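Local coordinates for protein cellobiose 2-epimerase (Ruminococcus albus, PDB 3VW5) that catalyses the reversible epimerization of cellobiose to 4-O-beta-D-glucopyranosyl-D-mannose, working on an unmodified sugar within an (alpha/alpha)6 barrel, at residues S58-T63 and D67-N72; N180-L185 and G210-I215; A188-Y193 and M251-D256. The protein carries 2 engineered substitutions. All coordinates share one frame; numbering follows the deposited sequence.

Contact 1 of 3, residues S58-T63 and D67-N72; sequences SNAYMT and DELLDN
Tyr61 and Leu70 meet in a CH-pi contact: CB of Leu70 sits over the middle of the phenol ring, 3.7 Å from the centroid and 10° off the ring normal. The two methyls of Leu70 lie on the same side, out past the rim, CD1 3.8 Å from CD2 of Tyr61. The ring is brought there by its first torsion, CG anti to the backbone N (171°), which swings it across to the second helix. Were Tyr61 cut back to alanine, Leu70 would probably lose the ring face under its CB and the rim beside its methyls, leaving a gap.

Helices 47-64 and 67-84 form an alpha-alpha hairpin, the building element of the (alpha/alpha)6 barrel; the axes of segments 58-63 and 67-72 run nearly antiparallel, at 161° and 8.0 Å apart.

Plain apolar packing fills the interface beside the ring. CB of Leu69 approaches CB of Tyr61 at 3.8 Å, while CD1 of Leu69 lies 3.6 Å from the carbonyl O of Ala60 and 4.1 Å from its CB. At the ring's edge, near its plane, lies the backbone N of Asp67. Asn59 and Thr63 pack on Met380 of helix 373-385.

Contact 2 of 3, residues N180-L185 and G210-I215; sequences NAILHL and GQMRDI
The carboxamide of Gln211 is the flat group that meets the opposing helix: its OE1 lies 3.5 Å from CD1 of Ile182 and 4.0 Å from CG1 of the same side chain. The other planar groups also have neighbours within their own segments. The His184 ring has CD1 of Leu183 over the centre of one face, 4.1 Å above the plane, and OD1 of Asn180 in plane at its edge; it also meets the rings of Phe114 and Tyr110. The guanidinium of Arg213 has CA of Gly210 on one face, offset toward the rim, and OD1 of Asp214 in plane at the edge, with which NH1 forms a salt bridge whose hydrogen bond is weak.

Between the helices, Ile182 does most of the work. Its branches divide the task: CG1, anti to the carbonyl carbon (chi1 -62°), carries CD1 to OE1 of Gln211, the two side chains crossing at about a right angle, whereas CG2 faces Met212, 3.9 Å from both CG and SD.

Helices 179-196 and 199-216 form another hairpin of the barrel; the axes of segments 180-185 and 210-215 approach to 10.5 Å at 142°. Phe232 touches both Ile182 and Gln211. Between the two segments cohesion rests mainly on dispersion between methyl, methylene and thioether groups, and the amide oxygen of Gln211 meets only hydrocarbon from segment 180-185.

Contact 3 of 3, residues A188-Y193 and M251-D256; sequences AYTELY and MDRACD
Thr190 presents both branches of its side chain to Ala254, the hydroxyl nearest its CB, the methyl nearest its CA. OG1 points at the alanine methyl, 3.2 Å from CB, and CG2 lies 3.8 Å from CA of the same residue. That split follows from the first torsion (chi1 -61°), which sets OG1 anti to the carbonyl carbon and CG2 anti to the backbone N. The hydroxyl finds its polar partner within its own helix, in a hydrogen bond with the carbonyl O of Ile186, so toward Ala254 it acts as a packing group.

Small side chains are what permit such nearness: CA of Thr190 and CA of Ala254 are 5.3 Å apart. Helices 179-196 and 241-258, which run in roughly the same direction here, belong to the inner ring of the (alpha/alpha)6 barrel, and the contact joins two neighbours in that ring, unlike the antiparallel pairing within a hairpin.

Arg253 comes in beside the alanine, its aliphatic part meeting the threonine at about a right angle, with CG 4.0 Å from CG2 of Thr190. Its CG stands anti to the backbone N (171°), and bends at chi2 and chi3 then lead the guanidinium to its salt bridge, made by NH1 with Glu381 of helix 373-385. The carboxylate of Glu191 has the opposite charge, but its OE2 remains 6.9 Å from NH1 of Arg253, too far for a direct pairing. Glu191 is instead engaged through OE1 by Arg124 and Ser121 of helix 109-126.

Contacts 2 and 3 are successive stations along helix 179-196, their centres 12 Å apart: contact 2 ties that helix outward to its hairpin partner, contact 3 joins it to the neighbouring inner helix 241-258. They touch directly, CB of Met212 lying 3.7 Å from SD of Met251. Contact 1 belongs to a different hairpin, its centre 21 Å from that of contact 3 and 30 Å from that of contact 2, across the chain's centre from the latter. Contacts 1 and 3 come within about 5 Å (nearest atoms) without touching; helix 109-126 links them, Ser121 bonding both Asn59 and Glu191. As in relatives with this fold, the sugar-binding cleft probably lies within the inner ring.

Contact 1 of 3, residues S58-T63 and D67-N72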
loop_
_atom_site.group_PDB
_atom_site.type_symbol
_atom_site.label_atom_id
_atom_site.label_comp_id
_atom_site.label_asym_id
_atom_site.label_seq_id
_atom_site.Cartn_x
_atom_site.Cartn_y
_atom_site.Cartn_z
ATOM N N SER A 58 -12.584 -5.393 -4.060
ATOM C CA SER A 58 -13.332 -5.694 -2.847
ATOM C C SER A 58 -13.788 -4.392 -2.165
ATOM O O SER A 58 -14.940 -4.266 -1.763
ATOM C CB SER A 58 -12.541 -6.612 -1.892
ATOM O OG SER A 58 -12.069 -7.786 -2.552
ATOM N N ASN A 59 -12.907 -3.404 -2.075
ATOM C CA ASN A 59 -13.252 -2.157 -1.392
ATOM C C ASN A 59 -14.099 -1.188 -2.203
ATOM O O ASN A 59 -14.873 -0.398 -1.642
ATOM C CB ASN A 59 -11.998 -1.456 -0.870
ATOM C CG ASN A 59 -11.540 -2.026 0.444
ATOM O OD1 ASN A 59 -11.852 -1.484 1.510
ATOM N ND2 ASN A 59 -10.826 -3.153 0.383
ATOM N N ALA A 60 -13.931 -1.234 -3.521
ATOM C CA ALA A 60 -14.726 -0.403 -4.413
ATOM C C ALA A 60 -16.169 -0.898 -4.350
ATOM O O ALA A 60 -17.129 -0.114 -4.365
ATOM C CB ALA A 60 -14.199 -0.488 -5.836
ATOM N N TYR A 61 -16.314 -2.213 -4.271
ATOM C CA TYR A 61 -17.639 -2.782 -4.167
ATOM C C TYR A 61 -18.307 -2.367 -2.847
ATOM O O TYR A 61 -19.477 -1.958 -2.825
ATOM C CB TYR A 61 -17.584 -4.296 -4.327
ATOM C CG TYR A 61 -18.889 -4.969 -4.006
ATOM C CD1 TYR A 61 -19.981 -4.857 -4.862
ATOM C CD2 TYR A 61 -19.035 -5.718 -2.839
ATOM C CE1 TYR A 61 -21.174 -5.470 -4.568
ATOM C CE2 TYR A 61 -20.222 -6.338 -2.539
ATOM C CZ TYR A 61 -21.294 -6.211 -3.407
ATOM O OH TYR A 61 -22.490 -6.823 -3.103
ATOM N N MET A 62 -17.558 -2.443 -1.751
ATOM C CA MET A 62 -18.101 -2.056 -0.453
ATOM C C MET A 62 -18.385 -0.551 -0.353
ATOM O O MET A 62 -19.026 -0.100 0.589
ATOM C CB MET A 62 -17.167 -2.485 0.684
ATOM C CG MET A 62 -17.119 -3.988 0.952
ATOM S SD MET A 62 -16.230 -4.424 2.486
ATOM C CE MET A 62 -14.516 -4.111 2.037
ATOM N N THR A 63 -17.914 0.234 -1.312
ATOM C CA THR A 63 -18.055 1.682 -1.198
ATOM C C THR A 63 -19.148 2.221 -2.124
ATOM O O THR A 63 -19.931 3.100 -1.752
ATOM C CB THR A 63 -16.705 2.383 -1.471
ATOM O OG1 THR A 63 -15.746 1.929 -0.511
ATOM C CG2 THR A 63 -16.835 3.898 -1.371
ATOM N N ASP A 67 -22.528 -5.092 -8.610
ATOM C CA ASP A 67 -22.108 -6.474 -8.808
ATOM C C ASP A 67 -20.852 -6.626 -9.655
ATOM O O ASP A 67 -20.039 -7.510 -9.402
ATOM C CB ASP A 67 -23.248 -7.294 -9.429
ATOM C CG ASP A 67 -24.361 -7.579 -8.441
ATOM O OD1 ASP A 67 -24.180 -7.278 -7.229
ATOM O OD2 ASP A 67 -25.402 -8.126 -8.872
ATOM N N GLU A 68 -20.706 -5.782 -10.668
ATOM C CA GLU A 68 -19.542 -5.847 -11.534
ATOM C C GLU A 68 -18.257 -5.792 -10.709
ATOM O O GLU A 68 -17.320 -6.552 -10.957
ATOM C CB GLU A 68 -19.569 -4.705 -12.558
ATOM C CG GLU A 68 -19.112 -5.114 -13.960
ATOM C CD GLU A 68 -19.580 -4.139 -15.058
ATOM O OE1 GLU A 68 -18.717 -3.439 -15.672
ATOM O OE2 GLU A 68 -20.815 -4.085 -15.314
ATOM N N LEU A 69 -18.215 -4.900 -9.725
ATOM C CA LEU A 69 -17.015 -4.737 -8.919
ATOM C C LEU A 69 -16.680 -5.997 -8.124
ATOM O O LEU A 69 -15.511 -6.420 -8.079
ATOM C CB LEU A 69 -17.133 -3.530 -7.995
ATOM C CG LEU A 69 -17.409 -2.220 -8.742
ATOM C CD1 LEU A 69 -17.726 -1.090 -7.775
ATOM C CD2 LEU A 69 -16.250 -1.852 -9.694
ATOM N N LEU A 70 -17.700 -6.602 -7.511
ATOM C CA LEU A 70 -17.506 -7.849 -6.783
ATOM C C LEU A 70 -17.145 -9.005 -7.696
ATOM O O LEU A 70 -16.406 -9.895 -7.301
ATOM C CB LEU A 70 -18.722 -8.215 -5.941
ATOM C CG LEU A 70 -18.479 -9.394 -4.976
ATOM C CD1 LEU A 70 -17.515 -9.022 -3.863
ATOM C CD2 LEU A 70 -19.783 -9.895 -4.374
ATOM N N ASP A 71 -17.648 -8.997 -8.919
ATOM C CA ASP A 71 -17.298 -10.051 -9.867
ATOM C C ASP A 71 -15.803 -9.979 -10.253
ATOM O O ASP A 71 -15.125 -11.008 -10.360
ATOM C CB ASP A 71 -18.214 -10.013 -11.103
ATOM C CG ASP A 71 -18.056 -11.248 -11.992
ATOM O OD1 ASP A 71 -17.733 -12.343 -11.466
ATOM O OD2 ASP A 71 -18.255 -11.139 -13.227
ATOM N N ASN A 72 -15.304 -8.758 -10.453
ATOM C CA ASN A 72 -13.885 -8.520 -10.709
ATOM C C ASN A 72 -12.997 -8.868 -9.512
ATOM O O ASN A 72 -11.947 -9.503 -9.670
ATOM C CB ASN A 72 -13.659 -7.071 -11.131
ATOM C CG ASN A 72 -14.037 -6.824 -12.582
ATOM O OD1 ASN A 72 -14.053 -7.744 -13.410
ATOM N ND2 ASN A 72 -14.348 -5.576 -12.895
#

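Contact 2 of 3, residues N180-L185 and G210-I215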
loop_
_atom_site.group_PDB
_atom_site.type_symbol
_atom_site.label_atom_id
_atom_site.label_comp_id
_atom_site.label_asym_id
_atom_site.label_seq_id
_atom_site.Cartn_x
_atom_site.Cartn_y
_atom_site.Cartn_z
ATOM N N ASN A 180 9.061 -0.564 5.866
ATOM C CA ASN A 180 8.072 -0.905 4.868
ATOM C C ASN A 180 7.294 -2.151 5.238
ATOM O O ASN A 180 6.067 -2.163 5.205
ATOM C CB ASN A 180 8.775 -1.155 3.547
ATOM C CG ASN A 180 8.043 -0.559 2.379
ATOM O OD1 ASN A 180 6.969 -1.020 2.001
ATOM N ND2 ASN A 180 8.632 0.473 1.783
ATOM N N ALA A 181 8.014 -3.209 5.584
ATOM C CA ALA A 181 7.375 -4.466 5.945
ATOM C C ALA A 181 6.538 -4.333 7.216
ATOM O O ALA A 181 5.429 -4.859 7.291
ATOM C CB ALA A 181 8.414 -5.561 6.106
ATOM N N ILE A 182 7.065 -3.644 8.222
ATOM C CA ILE A 182 6.330 -3.530 9.479
ATOM C C ILE A 182 4.995 -2.835 9.207
ATOM O O ILE A 182 3.928 -3.319 9.591
ATOM C CB ILE A 182 7.159 -2.813 10.581
ATOM C CG1 ILE A 182 8.425 -3.606 10.906
ATOM C CG2 ILE A 182 6.347 -2.624 11.850
ATOM C CD1 ILE A 182 9.341 -2.907 11.894
ATOM N N LEU A 183 5.077 -1.716 8.500
ATOM C CA LEU A 183 3.922 -0.915 8.133
ATOM C C LEU A 183 2.848 -1.728 7.389
ATOM O O LEU A 183 1.644 -1.600 7.661
ATOM C CB LEU A 183 4.390 0.257 7.269
ATOM C CG LEU A 183 3.458 1.457 7.085
ATOM C CD1 LEU A 183 2.556 1.284 5.885
ATOM C CD2 LEU A 183 2.650 1.689 8.342
ATOM N N HIS A 184 3.275 -2.559 6.448
ATOM C CA HIS A 184 2.309 -3.365 5.717
ATOM C C HIS A 184 1.792 -4.602 6.474
ATOM O O HIS A 184 0.707 -5.104 6.179
ATOM C CB HIS A 184 2.780 -3.640 4.284
ATOM C CG HIS A 184 2.753 -2.410 3.431
ATOM N ND1 HIS A 184 1.573 -1.830 3.007
ATOM C CD2 HIS A 184 3.746 -1.603 2.989
ATOM C CE1 HIS A 184 1.843 -0.741 2.318
ATOM N NE2 HIS A 184 3.157 -0.583 2.285
ATOM N N LEU A 185 2.538 -5.062 7.473
ATOM C CA LEU A 185 1.965 -5.989 8.456
ATOM C C LEU A 185 0.895 -5.274 9.291
ATOM O O LEU A 185 -0.206 -5.795 9.477
ATOM C CB LEU A 185 3.039 -6.618 9.346
ATOM C CG LEU A 185 3.951 -7.658 8.683
ATOM C CD1 LEU A 185 5.097 -8.021 9.610
ATOM C CD2 LEU A 185 3.199 -8.920 8.247
ATOM N N GLY A 210 4.149 -1.102 18.441
ATOM C CA GLY A 210 5.222 -0.788 19.371
ATOM C C GLY A 210 6.566 -0.586 18.692
ATOM O O GLY A 210 7.331 0.318 19.035
ATOM N N GLN A 211 6.855 -1.428 17.709
ATOM C CA GLN A 211 8.102 -1.309 16.966
ATOM C C GLN A 211 8.160 0.015 16.199
ATOM O O GLN A 211 9.214 0.675 16.141
ATOM C CB GLN A 211 8.277 -2.484 16.009
ATOM C CG GLN A 211 8.567 -3.789 16.695
ATOM C CD GLN A 211 9.339 -4.745 15.809
ATOM O OE1 GLN A 211 8.971 -4.974 14.649
ATOM N NE2 GLN A 211 10.423 -5.310 16.351
ATOM N N MET A 212 7.030 0.396 15.610
ATOM C CA MET A 212 6.952 1.682 14.949
ATOM C C MET A 212 7.243 2.806 15.934
ATOM O O MET A 212 7.986 3.725 15.600
ATOM C CB MET A 212 5.598 1.879 14.257
ATOM C CG MET A 212 5.387 0.943 13.052
ATOM S SD MET A 212 6.372 1.266 11.589
ATOM C CE MET A 212 5.939 2.941 11.286
ATOM N N ARG A 213 6.678 2.733 17.143
ATOM C CA ARG A 213 6.865 3.798 18.134
ATOM C C ARG A 213 8.261 3.765 18.786
ATOM O O ARG A 213 8.914 4.797 18.935
ATOM C CB ARG A 213 5.749 3.788 19.194
ATOM C CG ARG A 213 6.249 4.022 20.619
ATOM C CD ARG A 213 5.159 4.325 21.664
ATOM N NE ARG A 213 4.210 3.240 21.961
ATOM C CZ ARG A 213 4.517 2.048 22.483
ATOM N NH1 ARG A 213 5.773 1.721 22.762
ATOM N NH2 ARG A 213 3.551 1.163 22.714
ATOM N N ASP A 214 8.735 2.573 19.133
ATOM C CA ASP A 214 9.970 2.446 19.903
ATOM C C ASP A 214 11.263 2.377 19.073
ATOM O O ASP A 214 12.325 2.813 19.533
ATOM C CB ASP A 214 9.872 1.250 20.848
ATOM C CG ASP A 214 8.772 1.420 21.886
ATOM O OD1 ASP A 214 8.416 2.589 22.179
ATOM O OD2 ASP A 214 8.274 0.390 22.410
ATOM N N ILE A 215 11.183 1.844 17.855
ATOM C CA ILE A 215 12.376 1.723 17.027
ATOM C C ILE A 215 12.401 2.665 15.826
ATOM O O ILE A 215 13.376 3.379 15.608
ATOM C CB ILE A 215 12.573 0.297 16.512
ATOM C CG1 ILE A 215 12.510 -0.707 17.666
ATOM C CG2 ILE A 215 13.889 0.201 15.792
ATOM C CD1 ILE A 215 12.831 -2.135 17.266
#

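Contact 3 of 3, residues A188-Y193 and M251-D256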
loop_
_atom_site.group_PDB
_atom_site.type_symbol
_atom_site.label_atom_id
_atom_site.label_comp_id
_atom_site.label_asym_id
_atom_site.label_seq_id
_atom_site.Cartn_x
_atom_site.Cartn_y
_atom_site.Cartn_z
ATOM N N ALA A 188 -2.251 -4.986 7.017
ATOM C CA ALA A 188 -2.933 -6.280 6.854
ATOM C C ALA A 188 -3.627 -6.759 8.127
ATOM O O ALA A 188 -4.799 -7.120 8.094
ATOM C CB ALA A 188 -1.962 -7.368 6.326
ATOM N N TYR A 189 -2.896 -6.775 9.239
ATOM C CA TYR A 189 -3.431 -7.288 10.500
ATOM C C TYR A 189 -4.587 -6.438 10.993
ATOM O O TYR A 189 -5.548 -6.958 11.561
ATOM C CB TYR A 189 -2.350 -7.391 11.579
ATOM C CG TYR A 189 -1.385 -8.521 11.352
ATOM C CD1 TYR A 189 -0.552 -8.965 12.373
ATOM C CD2 TYR A 189 -1.308 -9.154 10.116
ATOM C CE1 TYR A 189 0.342 -10.007 12.171
ATOM C CE2 TYR A 189 -0.423 -10.204 9.896
ATOM C CZ TYR A 189 0.407 -10.622 10.927
ATOM O OH TYR A 189 1.301 -11.661 10.718
ATOM N N THR A 190 -4.492 -5.130 10.778
ATOM C CA THR A 190 -5.616 -4.246 11.041
ATOM C C THR A 190 -6.863 -4.766 10.335
ATOM O O THR A 190 -7.936 -4.800 10.921
ATOM C CB THR A 190 -5.343 -2.801 10.584
ATOM O OG1 THR A 190 -4.218 -2.288 11.294
ATOM C CG2 THR A 190 -6.550 -1.913 10.863
ATOM N N GLU A 191 -6.717 -5.186 9.084
ATOM C CA GLU A 191 -7.868 -5.581 8.280
ATOM C C GLU A 191 -8.388 -6.951 8.705
ATOM O O GLU A 191 -9.585 -7.178 8.696
ATOM C CB GLU A 191 -7.529 -5.552 6.771
ATOM C CG GLU A 191 -8.709 -5.735 5.813
ATOM C CD GLU A 191 -9.666 -4.537 5.794
ATOM O OE1 GLU A 191 -10.657 -4.563 5.014
ATOM O OE2 GLU A 191 -9.434 -3.563 6.552
ATOM N N LEU A 192 -7.484 -7.856 9.066
ATOM C CA LEU A 192 -7.852 -9.182 9.553
ATOM C C LEU A 192 -8.601 -9.053 10.866
ATOM O O LEU A 192 -9.492 -9.831 11.148
ATOM C CB LEU A 192 -6.613 -10.045 9.795
ATOM C CG LEU A 192 -6.662 -11.504 9.330
ATOM C CD1 LEU A 192 -5.697 -12.365 10.151
ATOM C CD2 LEU A 192 -8.074 -12.062 9.364
ATOM N N TYR A 193 -8.227 -8.072 11.678
ATOM C CA TYR A 193 -8.881 -7.908 12.968
ATOM C C TYR A 193 -10.251 -7.271 12.765
ATOM O O TYR A 193 -11.232 -7.677 13.376
ATOM C CB TYR A 193 -8.017 -7.081 13.923
ATOM C CG TYR A 193 -8.613 -6.922 15.292
ATOM C CD1 TYR A 193 -8.415 -7.889 16.278
ATOM C CD2 TYR A 193 -9.385 -5.819 15.600
ATOM C CE1 TYR A 193 -8.965 -7.756 17.528
ATOM C CE2 TYR A 193 -9.945 -5.668 16.852
ATOM C CZ TYR A 193 -9.730 -6.641 17.819
ATOM O OH TYR A 193 -10.295 -6.489 19.074
ATOM N N MET A 251 -1.599 4.026 10.965
ATOM C CA MET A 251 -1.438 3.690 12.368
ATOM C C MET A 251 -2.644 4.119 13.221
ATOM O O MET A 251 -3.033 3.403 14.151
ATOM C CB MET A 251 -0.128 4.259 12.899
ATOM C CG MET A 251 1.062 3.426 12.505
ATOM S SD MET A 251 2.634 3.939 13.241
ATOM C CE MET A 251 2.819 5.615 12.661
ATOM N N ASP A 252 -3.226 5.276 12.897
ATOM C CA ASP A 252 -4.454 5.733 13.543
ATOM C C ASP A 252 -5.554 4.740 13.243
ATOM O O ASP A 252 -6.323 4.367 14.125
ATOM C CB ASP A 252 -4.879 7.119 13.043
ATOM C CG ASP A 252 -4.035 8.240 13.625
ATOM O OD1 ASP A 252 -3.358 8.012 14.649
ATOM O OD2 ASP A 252 -4.051 9.354 13.056
ATOM N N ARG A 253 -5.616 4.313 11.984
ATOM C CA ARG A 253 -6.587 3.314 11.560
ATOM C C ARG A 253 -6.464 2.078 12.439
ATOM O O ARG A 253 -7.456 1.602 12.977
ATOM C CB ARG A 253 -6.386 2.954 10.084
ATOM C CG ARG A 253 -7.203 1.760 9.552
ATOM C CD ARG A 253 -8.708 1.986 9.629
ATOM N NE ARG A 253 -9.083 3.390 9.489
ATOM C CZ ARG A 253 -9.406 3.973 8.331
ATOM N NH1 ARG A 253 -9.391 3.270 7.194
ATOM N NH2 ARG A 253 -9.743 5.269 8.308
ATOM N N ALA A 254 -5.242 1.573 12.596
ATOM C CA ALA A 254 -4.989 0.403 13.446
ATOM C C ALA A 254 -5.498 0.605 14.887
ATOM O O ALA A 254 -6.149 -0.273 15.459
ATOM C CB ALA A 254 -3.490 0.024 13.435
ATOM N N CYS A 255 -5.198 1.765 15.462
ATOM C CA CYS A 255 -5.588 2.067 16.831
ATOM C C CYS A 255 -7.097 2.202 16.990
ATOM O O CYS A 255 -7.645 1.880 18.049
ATOM C CB CYS A 255 -4.896 3.336 17.322
ATOM S SG CYS A 255 -3.133 3.130 17.546
ATOM N N ASP A 256 -7.764 2.698 15.949
ATOM C CA ASP A 256 -9.223 2.852 15.977
ATOM C C ASP A 256 -9.909 1.496 15.888
ATOM O O ASP A 256 -10.920 1.265 16.550
ATOM C CB ASP A 256 -9.707 3.753 14.830
ATOM C CG ASP A 256 -9.371 5.215 15.057
ATOM O OD1 ASP A 256 -9.066 5.563 16.220
ATOM O OD2 ASP A 256 -9.410 6.017 14.090
#